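Tudor domain-containing protein 1 (Homo sapiens, PDB 5M9N) probably represses transposons in the germline through the piRNA pathway, binding Piwi proteins that carry methylated arginines. Local coordinates at residues 27-32 with 142-147; 34-39 with 178-183; 42-47 with 167-172; 100-105 with 115-120; 149-154 with 190-195. All blocks are in the same frame, centred on the assembly; numbering follows the deposited sequence. Where two conformers were deposited one is given.

In the fold
Contact 4 lies in the Tudor barrel, where the modified side chain of the bound peptide packs on three of its tyrosines. Contacts 2, 3 and 5 belong to the second lobe of the extended Tudor domain, a barrel with the topology of an OB fold. Contact 1 sits between the lobes: its centre is about 13 Å from that of contact 4, which it meets where D119 OD1 lies 2.7 Å from Q144 N. It also touches contact 2 through L31, I146 and F37. Contacts 2 and 5 lie on neighbouring strands, their centres about 10 Å apart, and contact 3 packs a helix against the same sheet. Contact 5 is the most remote from contact 4, about 24 Å between centres.

Contact 1 of 5, residues 27-32 with 142-147; sequences KVLTLN and PMQAIK
K27 and M143 meet through their backbones: M143 N donates to K27 O at 3.1 Å, a nearly straight bond (165°) with the donor standing above the carbonyl plane. A second polar bond stiffens the same turn from within, since the Q144 chain bends back at chi2 and its NE2 donates to P142 O (2.7 Å). Q144 N, for its part, reaches across to the Tudor barrel. These residues thus lie at the junction of an extended Tudor domain, where the chain leaves the barrel to form strand 146-150 of the OB-like lobe, and the segment 27-32 that precedes strand 36-44 runs beside it.

The other contacts are mostly apolar. The M143 chain turns at chi3 (-67°), which brings CE to 3.9 Å from V28 CG2. L29 is long enough to reach further: its CG faces P142 CB at 4.2 Å, while CD1 packs on M143 O at 3.4 Å and presses on I146 CG1 at 3.6 Å, the leucine and isoleucine side chains crossing at about a right angle. Its own backbone N is buried here without a partner. L31 and I146 approach tip to tip, CD2 to CG2 at 3.6 Å; both are buried, as suits their branched hydrocarbon chains, and both also touch F37.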
# COMPACT_ATOMS: atom_id res chain seq x y z
N LYS A 27 6.86 -1.82 11.15
CA LYS A 27 6.33 -3.15 11.48
C LYS A 27 5.56 -3.69 10.27
O LYS A 27 5.12 -2.93 9.42
CB LYS A 27 5.44 -3.06 12.70
CG LYS A 27 6.21 -2.79 13.98
CD LYS A 27 5.23 -2.48 15.12
CE LYS A 27 5.81 -2.79 16.48
NZ LYS A 27 7.01 -1.95 16.73
N VAL A 28 5.40 -5.01 10.20
CA VAL A 28 4.81 -5.69 9.03
C VAL A 28 3.66 -6.57 9.50
O VAL A 28 3.79 -7.30 10.49
CB VAL A 28 5.86 -6.51 8.27
CG1 VAL A 28 5.21 -7.38 7.20
CG2 VAL A 28 6.89 -5.59 7.63
N LEU A 29 2.54 -6.51 8.79
CA LEU A 29 1.46 -7.42 9.07
C LEU A 29 1.96 -8.85 8.88
O LEU A 29 2.62 -9.17 7.90
CB LEU A 29 0.25 -7.14 8.18
CG LEU A 29 -0.46 -5.83 8.50
CD1 LEU A 29 -1.26 -5.34 7.32
CD2 LEU A 29 -1.38 -5.97 9.72
N THR A 30 1.73 -9.67 9.90
CA THR A 30 1.94 -11.10 9.85
C THR A 30 0.78 -11.58 9.00
O THR A 30 -0.41 -11.35 9.36
CB THR A 30 1.88 -11.76 11.25
OG1 THR A 30 2.98 -11.31 12.06
CG2 THR A 30 1.91 -13.31 11.17
N LEU A 31 1.13 -12.16 7.86
CA LEU A 31 0.20 -12.82 6.98
C LEU A 31 0.76 -14.21 6.79
O LEU A 31 1.78 -14.39 6.13
CB LEU A 31 0.10 -12.08 5.66
CG LEU A 31 -1.23 -11.34 5.50
CD1 LEU A 31 -1.47 -10.35 6.61
CD2 LEU A 31 -1.26 -10.69 4.13
N ASN A 32 0.16 -15.17 7.47
CA ASN A 32 0.55 -16.57 7.33
C ASN A 32 -0.11 -17.17 6.09
O ASN A 32 -1.23 -16.74 5.70
CB ASN A 32 0.19 -17.36 8.58
CG ASN A 32 0.91 -16.85 9.82
OD1 ASN A 32 0.30 -16.63 10.86
ND2 ASN A 32 2.22 -16.63 9.71
N PRO A 142 1.42 -1.54 12.40
CA PRO A 142 2.08 -2.06 11.22
C PRO A 142 1.62 -1.37 9.95
O PRO A 142 0.48 -0.88 9.85
CB PRO A 142 1.77 -3.57 11.23
CG PRO A 142 1.16 -3.87 12.55
CD PRO A 142 0.91 -2.60 13.28
N MET A 143 2.52 -1.34 8.97
CA MET A 143 2.22 -0.81 7.68
C MET A 143 1.01 -1.49 7.02
O MET A 143 0.90 -2.74 6.96
CB MET A 143 3.44 -0.91 6.76
CG MET A 143 4.63 -0.10 7.23
SD MET A 143 6.04 -0.24 6.11
CE MET A 143 6.44 -1.96 6.37
N GLN A 144 0.05 -0.70 6.60
CA GLN A 144 -1.22 -1.29 6.23
C GLN A 144 -1.43 -1.69 4.76
O GLN A 144 -2.45 -2.32 4.49
CB GLN A 144 -2.33 -0.37 6.69
CG GLN A 144 -2.33 -0.20 8.21
CD GLN A 144 -2.80 -1.43 8.96
OE1 GLN A 144 -3.91 -1.94 8.69
NE2 GLN A 144 -2.02 -1.88 9.92
N ALA A 145 -0.57 -1.28 3.83
CA ALA A 145 -0.74 -1.62 2.42
C ALA A 145 -0.04 -2.95 2.24
O ALA A 145 1.16 -3.05 2.50
CB ALA A 145 -0.12 -0.60 1.50
N ILE A 146 -0.79 -3.99 1.93
CA ILE A 146 -0.21 -5.32 1.83
C ILE A 146 0.12 -5.56 0.36
O ILE A 146 -0.78 -5.52 -0.47
CB ILE A 146 -1.17 -6.38 2.34
CG1 ILE A 146 -1.44 -6.20 3.84
CG2 ILE A 146 -0.60 -7.77 2.15
CD1 ILE A 146 -2.85 -6.57 4.19
N LYS A 147 1.40 -5.80 0.05
CA LYS A 147 1.84 -6.01 -1.32
C LYS A 147 1.55 -7.43 -1.77
O LYS A 147 1.94 -8.39 -1.12
CB LYS A 147 3.34 -5.72 -1.45
CG LYS A 147 3.86 -5.94 -2.86
CD LYS A 147 3.05 -5.17 -3.88
CE LYS A 147 3.43 -5.66 -5.26
NZ LYS A 147 3.48 -7.14 -5.54

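Contact 2 of 5, residues 34-39 with 178-183; sequences GDEFCG and TVKVVD
F37 takes chi1 near 61°, which sets CG between its own backbone N and carbonyl carbon, a crowded position, and the ring comes to lie against V179. V179 has CG1 anti to its backbone N and CG2 anti to its carbonyl carbon, which turns both methyls toward the outer part of the ring: CG1 is 3.6 Å from F37 CZ, and CG2 is 3.7 Å from F37 CE1. Between them CB stands over the face in a CH-pi contact, 3.7 Å from the ring centroid and 20° off its normal. A beta-branched valine suits this place, offering a compact hydrocarbon surface to a flat ring. G39, with no side chain, fits beside CE1 of the same ring.

The strands pair antiparallel, joining the first and fourth strands of the OB-like barrel in this lobe. F37 and V179 form a hydrogen-bonded pair, F37 N donating to V179 O at 3.0 Å and V179 N returning a bond to F37 O. Just before strand 36-39 begins, V181 N donates to D35 O, and G34 N binds V181 O at 2.9 Å.

On the sheet face bearing E36 and K180, the two chains lie side by side, pointing the same way. E36 OE2 touches K180 CD at 3.6 Å but stays 5.3 Å from K180 NZ, which makes its salt bridge with E192 OE1.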
# COMPACT_ATOMS: atom_id res chain seq x y z
N GLY A 34 -2.39 -19.47 4.12
CA GLY A 34 -3.70 -19.94 4.58
C GLY A 34 -4.54 -18.89 5.29
O GLY A 34 -5.73 -19.09 5.43
N ASP A 35 -3.97 -17.75 5.71
CA ASP A 35 -4.81 -16.67 6.23
C ASP A 35 -5.75 -16.21 5.15
O ASP A 35 -5.36 -16.09 3.99
CB ASP A 35 -4.01 -15.46 6.70
CG ASP A 35 -3.24 -15.73 7.97
OD1 ASP A 35 -3.25 -16.86 8.49
OD2 ASP A 35 -2.58 -14.81 8.44
N GLU A 36 -7.00 -15.99 5.55
CA GLU A 36 -7.95 -15.27 4.74
C GLU A 36 -8.33 -14.02 5.52
O GLU A 36 -8.39 -14.03 6.77
CB GLU A 36 -9.19 -16.09 4.46
CG GLU A 36 -8.97 -17.37 3.73
CD GLU A 36 -10.30 -18.08 3.44
OE1 GLU A 36 -11.04 -18.37 4.40
OE2 GLU A 36 -10.59 -18.31 2.26
N PHE A 37 -8.58 -12.93 4.83
CA PHE A 37 -9.16 -11.77 5.52
C PHE A 37 -10.05 -11.04 4.56
O PHE A 37 -9.86 -11.16 3.33
CB PHE A 37 -8.08 -10.86 6.10
CG PHE A 37 -7.18 -10.28 5.06
CD1 PHE A 37 -7.51 -9.10 4.39
CD2 PHE A 37 -5.96 -10.90 4.77
CE1 PHE A 37 -6.64 -8.54 3.47
CE2 PHE A 37 -5.08 -10.34 3.85
CZ PHE A 37 -5.41 -9.16 3.21
N CYS A 38 -10.99 -10.29 5.12
CA CYS A 38 -11.84 -9.41 4.29
C CYS A 38 -11.02 -8.16 4.11
O CYS A 38 -10.59 -7.59 5.09
CB CYS A 38 -13.20 -9.07 4.93
SG CYS A 38 -14.28 -10.53 4.92
N GLY A 39 -10.83 -7.75 2.86
CA GLY A 39 -10.17 -6.50 2.59
C GLY A 39 -10.61 -5.79 1.36
O GLY A 39 -11.55 -6.21 0.68
N THR A 178 -12.49 -11.17 -0.31
CA THR A 178 -11.76 -12.13 0.51
C THR A 178 -10.36 -12.30 -0.13
O THR A 178 -10.23 -12.72 -1.28
CB THR A 178 -12.48 -13.47 0.62
OG1 THR A 178 -13.78 -13.25 1.20
CG2 THR A 178 -11.70 -14.41 1.48
N VAL A 179 -9.33 -11.97 0.63
CA VAL A 179 -7.92 -12.17 0.21
C VAL A 179 -7.44 -13.40 0.90
O VAL A 179 -7.52 -13.48 2.12
CB VAL A 179 -7.05 -10.99 0.69
CG1 VAL A 179 -5.59 -11.18 0.28
CG2 VAL A 179 -7.59 -9.70 0.13
N LYS A 180 -6.97 -14.38 0.14
CA LYS A 180 -6.44 -15.60 0.69
C LYS A 180 -4.96 -15.71 0.34
O LYS A 180 -4.63 -15.69 -0.83
CB LYS A 180 -7.24 -16.76 0.09
CG LYS A 180 -6.81 -18.14 0.54
CD LYS A 180 -7.82 -19.13 0.03
CE LYS A 180 -7.32 -20.55 -0.05
NZ LYS A 180 -7.95 -21.25 -1.21
N VAL A 181 -4.12 -15.88 1.35
CA VAL A 181 -2.66 -16.00 1.16
C VAL A 181 -2.34 -17.44 0.70
O VAL A 181 -2.59 -18.39 1.44
CB VAL A 181 -1.88 -15.66 2.44
CG1 VAL A 181 -0.37 -15.65 2.17
CG2 VAL A 181 -2.33 -14.33 3.05
N VAL A 182 -1.87 -17.57 -0.53
CA VAL A 182 -1.44 -18.86 -1.08
C VAL A 182 0.04 -19.15 -0.72
O VAL A 182 0.39 -20.30 -0.45
CB VAL A 182 -1.56 -18.86 -2.61
CG1 VAL A 182 -1.09 -20.18 -3.18
CG2 VAL A 182 -2.97 -18.54 -3.06
N ASP A 183 0.91 -18.13 -0.78
CA ASP A 183 2.35 -18.27 -0.47
C ASP A 183 2.97 -16.94 -0.05
O ASP A 183 2.39 -15.90 -0.30
CB ASP A 183 3.12 -18.76 -1.70
CG ASP A 183 4.56 -19.28 -1.39
OD1 ASP A 183 4.88 -19.66 -0.21
OD2 ASP A 183 5.36 -19.34 -2.37

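Contact 3 of 5, residues 42-47 with 167-172; sequences AHIQTP and LMKKLV
I44 projects from its strand toward the helix that holds M168, K169 and V172. CB carries two branches. The short one, CG2, comes to 4.2 Å from M168 SD. The long one starts with CG1, anti to the carbonyl carbon and beside the backbone N, and continues extended through chi2 (175°) to CD1, the atom that does most of the touching. CD1 lies among three side chains of the helix: K169 CG at 3.8 Å, M168 CG at 4.0 Å and V172 CG2 at 4.0 Å. M168 CE also comes up to it. Isoleucine fits here because one branch can reach the helix while the other stays low against the methionine.

This is strand-on-helix packing of the OB-like lobe, in which helix 162-172 lies between the third and fourth strands in sequence and covers the barrel. The short strand and helix segments run nearly antiparallel, at 161°, their axes 10.1 Å apart at closest, a separation bridged by side chains.

M168, its chain fully extended, runs on past I44; M168 and P47 slide past each other in opposite directions. The sulphur of M168 lies 3.8 Å from P47 CA and 3.9 Å from P47 CG, a soft atom against a rigid ring. F50 and V204 also touch M168. K169, at the partly exposed margin, bends at chi4, and its NZ comes near I44 O.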
# COMPACT_ATOMS: atom_id res chain seq x y z
N ALA A 42 -6.63 -1.64 -2.59
CA ALA A 42 -6.47 -0.19 -2.43
C ALA A 42 -5.83 0.47 -3.65
O ALA A 42 -6.22 1.59 -4.00
CB ALA A 42 -5.68 0.08 -1.17
N HIS A 43 -4.83 -0.20 -4.27
CA HIS A 43 -4.04 0.35 -5.38
C HIS A 43 -3.59 -0.81 -6.27
O HIS A 43 -3.17 -1.80 -5.71
CB HIS A 43 -2.80 1.06 -4.78
CG HIS A 43 -1.99 1.83 -5.79
ND1 HIS A 43 -2.33 3.09 -6.22
CD2 HIS A 43 -0.85 1.50 -6.44
CE1 HIS A 43 -1.45 3.50 -7.11
NE2 HIS A 43 -0.54 2.56 -7.26
N ILE A 44 -3.62 -0.65 -7.60
CA ILE A 44 -3.27 -1.70 -8.57
C ILE A 44 -2.33 -1.14 -9.61
O ILE A 44 -2.74 -0.25 -10.34
CB ILE A 44 -4.51 -2.24 -9.36
CG1 ILE A 44 -5.51 -2.90 -8.39
CG2 ILE A 44 -4.13 -3.25 -10.47
CD1 ILE A 44 -6.80 -3.34 -9.08
N GLN A 45 -1.10 -1.66 -9.68
CA GLN A 45 -0.26 -1.48 -10.89
C GLN A 45 -0.60 -2.51 -11.92
O GLN A 45 -1.00 -2.17 -13.01
CB GLN A 45 1.25 -1.51 -10.54
CG GLN A 45 1.67 -0.25 -9.76
CD GLN A 45 1.45 1.00 -10.55
OE1 GLN A 45 1.70 1.05 -11.72
NE2 GLN A 45 0.93 2.02 -9.91
N THR A 46 -0.46 -3.78 -11.59
CA THR A 46 -0.85 -4.87 -12.46
C THR A 46 -1.35 -6.00 -11.57
O THR A 46 -1.17 -5.94 -10.35
CB THR A 46 0.36 -5.49 -13.23
OG1 THR A 46 1.16 -6.19 -12.30
CG2 THR A 46 1.23 -4.40 -13.89
N PRO A 47 -1.79 -7.09 -12.17
CA PRO A 47 -2.09 -8.27 -11.40
C PRO A 47 -0.95 -8.86 -10.63
O PRO A 47 -1.23 -9.56 -9.67
CB PRO A 47 -2.61 -9.23 -12.45
CG PRO A 47 -3.28 -8.35 -13.43
CD PRO A 47 -2.33 -7.22 -13.54
N LEU A 167 -10.11 -4.38 -16.30
CA LEU A 167 -10.99 -5.44 -15.91
C LEU A 167 -10.79 -5.85 -14.47
O LEU A 167 -11.77 -6.02 -13.75
CB LEU A 167 -10.79 -6.65 -16.81
CG LEU A 167 -11.63 -7.87 -16.41
CD1 LEU A 167 -13.14 -7.58 -16.50
CD2 LEU A 167 -11.27 -9.06 -17.25
N MET A 168 -9.55 -6.06 -14.05
CA MET A 168 -9.26 -6.33 -12.64
C MET A 168 -9.82 -5.25 -11.71
O MET A 168 -10.41 -5.58 -10.67
CB MET A 168 -7.75 -6.49 -12.39
CG MET A 168 -7.44 -6.83 -10.94
SD MET A 168 -5.67 -7.12 -10.61
CE MET A 168 -5.68 -7.20 -8.82
N LYS A 169 -9.60 -3.98 -12.07
CA LYS A 169 -10.09 -2.84 -11.31
C LYS A 169 -11.62 -2.89 -11.16
O LYS A 169 -12.14 -2.58 -10.08
CB LYS A 169 -9.70 -1.51 -11.97
CG LYS A 169 -8.24 -1.15 -11.86
CD LYS A 169 -7.90 -0.15 -12.95
CE LYS A 169 -6.50 0.40 -12.84
NZ LYS A 169 -6.32 1.08 -11.54
N LYS A 170 -12.29 -3.29 -12.24
CA LYS A 170 -13.75 -3.40 -12.32
C LYS A 170 -14.25 -4.54 -11.43
O LYS A 170 -15.26 -4.40 -10.76
CB LYS A 170 -14.13 -3.65 -13.80
CG LYS A 170 -15.61 -3.72 -14.19
CD LYS A 170 -15.74 -3.82 -15.72
CE LYS A 170 -17.11 -3.41 -16.29
NZ LYS A 170 -18.16 -4.47 -16.24
N LEU A 171 -13.54 -5.67 -11.38
CA LEU A 171 -13.97 -6.76 -10.51
C LEU A 171 -13.86 -6.46 -9.00
O LEU A 171 -14.54 -7.09 -8.23
CB LEU A 171 -13.21 -8.05 -10.84
CG LEU A 171 -13.34 -8.57 -12.27
CD1 LEU A 171 -12.12 -9.37 -12.68
CD2 LEU A 171 -14.63 -9.37 -12.48
N VAL A 172 -12.99 -5.56 -8.59
CA VAL A 172 -12.71 -5.33 -7.17
C VAL A 172 -13.05 -3.95 -6.64
O VAL A 172 -12.95 -3.72 -5.44
CB VAL A 172 -11.21 -5.62 -6.80
CG1 VAL A 172 -10.84 -7.05 -7.19
CG2 VAL A 172 -10.26 -4.62 -7.45

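Contact 4 of 5, residues 100-105 with 115-120; sequences YRASVL and VGYVDY
R101 and D119 form the tight, buried part of this contact. The guanidinium grips the carboxylate side-on: NE donates to D119 OD2 and NH2 to D119 OD1, each at 2.9 Å, and both oxygens use their syn lone pairs. The planes of the two groups are 26° apart, nearly coplanar. R101 NH1 is held by L138 O and L141 O, and D119 OD1 also takes Q144 N, so each end of the bridge has a second hold that fixes its rotation. Water 1 ties R101 N to D119 OD2, and water 2 ties R101 O to D119 N.

Close by, Y100 turns its edge toward the face of Y120, the planes at 90° and CD1 3.5 Å from Y120 CE1. Y100 CB also touches Y117 CD1 at 3.6 Å. Hydroxyls are bound outside, Y100 OH to D96 and Y117 OH to E124. This hairpin belongs to the Tudor barrel, and the three tyrosines, on which the peptide's modified side chain packs, are consistent with the aromatic cage that receives dimethylated arginine.

Toward the far end the packing thins. S103 N still donates to G116 O at 2.9 Å and G116 N to S103 O, but V118 CG1 reaches S103 CB only at 3.9 Å. L105, exposed, lays CD1 3.8 Å from G116 N, where the glycine has no side chain to cover the backbone.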
# COMPACT_ATOMS: atom_id res chain seq x y z
N TYR A 100 0.61 11.38 6.07
CA TYR A 100 0.61 9.93 5.91
C TYR A 100 2.00 9.41 6.17
O TYR A 100 2.96 10.18 6.05
CB TYR A 100 0.12 9.56 4.50
CG TYR A 100 -1.34 9.89 4.25
CD1 TYR A 100 -2.36 9.02 4.56
CD2 TYR A 100 -1.68 11.11 3.74
CE1 TYR A 100 -3.73 9.40 4.38
CE2 TYR A 100 -2.97 11.48 3.52
CZ TYR A 100 -4.01 10.62 3.85
OH TYR A 100 -5.24 11.08 3.56
N ARG A 101 2.12 8.12 6.45
CA ARG A 101 3.44 7.48 6.55
C ARG A 101 3.99 7.15 5.16
O ARG A 101 3.29 6.72 4.22
CB ARG A 101 3.39 6.30 7.48
CG ARG A 101 2.87 6.68 8.84
CD ARG A 101 2.98 5.59 9.84
NE ARG A 101 2.37 4.33 9.40
CZ ARG A 101 2.24 3.28 10.17
NH1 ARG A 101 2.65 3.27 11.42
NH2 ARG A 101 1.69 2.19 9.70
N ALA A 102 5.28 7.45 4.96
CA ALA A 102 5.79 7.34 3.63
C ALA A 102 7.27 6.90 3.65
O ALA A 102 8.01 7.28 4.53
CB ALA A 102 5.67 8.64 2.90
N SER A 103 7.59 6.03 2.69
CA SER A 103 8.97 5.56 2.45
C SER A 103 9.63 6.44 1.44
O SER A 103 9.08 6.69 0.41
CB SER A 103 8.90 4.16 1.89
OG SER A 103 10.17 3.60 1.82
N VAL A 104 10.85 6.89 1.71
CA VAL A 104 11.60 7.69 0.74
C VAL A 104 12.19 6.80 -0.36
O VAL A 104 13.05 5.99 -0.06
CB VAL A 104 12.70 8.42 1.49
CG1 VAL A 104 13.56 9.27 0.55
CG2 VAL A 104 12.08 9.27 2.60
N LEU A 105 11.70 6.88 -1.59
CA LEU A 105 12.13 5.89 -2.61
C LEU A 105 13.35 6.38 -3.40
O LEU A 105 14.15 5.60 -3.76
CB LEU A 105 11.01 5.51 -3.57
CG LEU A 105 9.70 5.01 -2.89
CD1 LEU A 105 8.68 4.80 -3.95
CD2 LEU A 105 9.98 3.75 -2.13
N VAL A 115 8.01 9.39 -3.08
CA VAL A 115 7.66 8.71 -1.85
C VAL A 115 6.53 7.67 -2.08
O VAL A 115 5.70 7.90 -2.94
CB VAL A 115 7.23 9.65 -0.70
CG1 VAL A 115 8.36 10.66 -0.34
CG2 VAL A 115 5.90 10.37 -0.97
N GLY A 116 6.58 6.56 -1.37
CA GLY A 116 5.49 5.55 -1.36
C GLY A 116 4.70 5.60 -0.07
O GLY A 116 5.28 5.64 1.03
N TYR A 117 3.37 5.68 -0.18
CA TYR A 117 2.52 5.75 1.01
C TYR A 117 2.35 4.37 1.55
O TYR A 117 1.66 3.52 0.94
CB TYR A 117 1.20 6.40 0.69
CG TYR A 117 1.35 7.87 0.36
CD1 TYR A 117 1.62 8.79 1.35
CD2 TYR A 117 1.35 8.32 -0.96
CE1 TYR A 117 1.78 10.13 1.06
CE2 TYR A 117 1.51 9.65 -1.25
CZ TYR A 117 1.78 10.56 -0.24
OH TYR A 117 1.91 11.91 -0.54
N VAL A 118 3.00 4.10 2.67
CA VAL A 118 3.17 2.71 3.10
C VAL A 118 1.86 2.07 3.66
O VAL A 118 1.74 0.87 3.85
CB VAL A 118 4.24 2.56 4.16
CG1 VAL A 118 5.59 2.84 3.57
CG2 VAL A 118 3.96 3.41 5.40
N ASP A 119 0.92 2.89 3.92
CA ASP A 119 -0.40 2.36 4.42
C ASP A 119 -1.46 2.26 3.35
O ASP A 119 -2.61 1.73 3.64
CB ASP A 119 -0.82 3.28 5.53
CG ASP A 119 0.03 3.13 6.73
OD1 ASP A 119 0.32 1.96 7.17
OD2 ASP A 119 0.33 4.20 7.28
N TYR A 120 -1.12 2.67 2.12
CA TYR A 120 -2.10 2.80 1.05
C TYR A 120 -1.63 2.21 -0.24
O TYR A 120 -2.45 1.66 -0.98
CB TYR A 120 -2.59 4.27 0.81
CG TYR A 120 -3.38 4.77 1.94
CD1 TYR A 120 -2.76 5.27 3.07
CD2 TYR A 120 -4.78 4.72 1.92
CE1 TYR A 120 -3.45 5.69 4.15
CE2 TYR A 120 -5.53 5.11 3.03
CZ TYR A 120 -4.85 5.61 4.13
OH TYR A 120 -5.46 6.01 5.28
O HOH W 1 -0.22 6.79 6.68
O HOH W 2 0.82 5.82 3.97

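Contact 5 of 5, residues 149-154 with 190-195; sequences VLAGVK and LVELID
V149 and L190 pair in parallel, as do L150 and V191, and the bonds alternate as a parallel ladder requires: V191 N donates to V149 O at 2.9 Å, and A151 N donates to V191 O at 2.8 Å, a nearly straight bond of 172°. V191 thus uses both its N-H and its carbonyl on the same neighbouring strand.

On one face of the sheet, L190 has CG anti to its backbone N (chi1 -169°), and A151 CB meets that CG at 3.8 Å. L190 CD1 lies 3.7 Å from V149 CG1 and 3.6 Å from A151 CA. A methyl is enough at A151, where the chain comes close to leucine and to V191 O. G152 follows at positive phi (80°), a conformation readily taken by glycine, as the chain turns off toward strand 153-155.

The opposite face is the buried one. L150 sends CD1 across to L193, meeting its CG at 3.7 Å. Long branched chains suit this side, since F50 lies against both leucines, and helix 204-210 covers them with V204 on L193 and L208 on L150.

A parallel pairing of the third strand with the fifth, among otherwise antiparallel neighbours, is what closes the five-stranded barrel of an OB fold, the form taken by this lobe of the extended Tudor domain.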
# COMPACT_ATOMS: atom_id res chain seq x y z
N VAL A 149 0.70 -10.31 -5.18
CA VAL A 149 0.76 -10.82 -6.51
C VAL A 149 -0.39 -11.84 -6.66
O VAL A 149 -0.57 -12.65 -5.79
CB VAL A 149 2.05 -11.63 -6.65
CG1 VAL A 149 2.11 -12.33 -8.01
CG2 VAL A 149 3.24 -10.74 -6.39
N LEU A 150 -1.12 -11.77 -7.76
CA LEU A 150 -2.28 -12.58 -7.97
C LEU A 150 -1.85 -14.00 -8.35
O LEU A 150 -1.15 -14.16 -9.34
CB LEU A 150 -3.17 -11.96 -9.05
CG LEU A 150 -4.56 -12.64 -9.07
CD1 LEU A 150 -5.38 -12.25 -7.84
CD2 LEU A 150 -5.36 -12.33 -10.30
N ALA A 151 -2.21 -15.00 -7.54
CA ALA A 151 -1.89 -16.45 -7.74
C ALA A 151 -2.45 -17.05 -9.00
O ALA A 151 -3.55 -16.71 -9.44
CB ALA A 151 -2.40 -17.31 -6.55
N GLY A 152 -1.65 -17.96 -9.58
CA GLY A 152 -2.09 -18.86 -10.65
C GLY A 152 -2.13 -18.29 -12.04
O GLY A 152 -2.61 -18.96 -12.94
N VAL A 153 -1.65 -17.06 -12.24
CA VAL A 153 -1.81 -16.37 -13.53
C VAL A 153 -0.53 -15.75 -14.02
O VAL A 153 0.29 -15.33 -13.23
CB VAL A 153 -2.90 -15.28 -13.55
CG1 VAL A 153 -4.26 -15.90 -13.42
CG2 VAL A 153 -2.65 -14.16 -12.50
N LYS A 154 -0.40 -15.73 -15.35
CA LYS A 154 0.64 -14.99 -16.06
C LYS A 154 -0.05 -14.23 -17.18
O LYS A 154 -1.08 -14.70 -17.69
CB LYS A 154 1.60 -15.93 -16.74
CG LYS A 154 2.33 -16.91 -15.86
CD LYS A 154 2.65 -18.20 -16.64
CE LYS A 154 3.37 -17.96 -17.96
NZ LYS A 154 4.06 -19.19 -18.41
N LEU A 190 1.57 -13.88 -2.33
CA LEU A 190 0.84 -14.45 -3.42
C LEU A 190 -0.57 -14.72 -2.88
O LEU A 190 -0.70 -15.39 -1.89
CB LEU A 190 1.48 -15.77 -3.86
CG LEU A 190 0.99 -16.36 -5.17
CD1 LEU A 190 1.34 -15.53 -6.40
CD2 LEU A 190 1.52 -17.79 -5.35
N VAL A 191 -1.59 -14.23 -3.54
CA VAL A 191 -2.97 -14.32 -2.98
C VAL A 191 -3.98 -14.72 -4.04
O VAL A 191 -3.75 -14.56 -5.24
CB VAL A 191 -3.45 -12.96 -2.37
CG1 VAL A 191 -2.65 -12.55 -1.15
CG2 VAL A 191 -3.50 -11.88 -3.42
N GLU A 192 -5.12 -15.26 -3.58
CA GLU A 192 -6.31 -15.34 -4.40
C GLU A 192 -7.22 -14.24 -3.95
O GLU A 192 -7.24 -13.91 -2.76
CB GLU A 192 -7.04 -16.67 -4.19
CG GLU A 192 -6.53 -17.82 -5.02
CD GLU A 192 -7.07 -19.14 -4.54
OE1 GLU A 192 -8.00 -19.14 -3.72
OE2 GLU A 192 -6.56 -20.19 -4.96
N LEU A 193 -7.95 -13.65 -4.89
CA LEU A 193 -8.94 -12.63 -4.60
C LEU A 193 -10.31 -13.20 -4.95
O LEU A 193 -10.54 -13.54 -6.10
CB LEU A 193 -8.72 -11.41 -5.45
CG LEU A 193 -7.42 -10.61 -5.27
CD1 LEU A 193 -7.47 -9.40 -6.16
CD2 LEU A 193 -7.22 -10.25 -3.81
N ILE A 194 -11.21 -13.25 -3.96
CA ILE A 194 -12.49 -13.96 -4.13
C ILE A 194 -13.60 -13.05 -3.68
O ILE A 194 -13.63 -12.61 -2.54
CB ILE A 194 -12.51 -15.27 -3.32
CG1 ILE A 194 -11.34 -16.18 -3.74
CG2 ILE A 194 -13.81 -16.04 -3.53
CD1 ILE A 194 -10.93 -17.17 -2.67
N ASP A 195 -14.51 -12.75 -4.59
CA ASP A 195 -15.64 -11.93 -4.27
C ASP A 195 -16.76 -12.93 -3.90
O ASP A 195 -17.24 -13.68 -4.73
CB ASP A 195 -16.02 -11.03 -5.42
CG ASP A 195 -17.27 -10.17 -5.12
OD1 ASP A 195 -17.75 -10.13 -3.93
OD2 ASP A 195 -17.78 -9.57 -6.08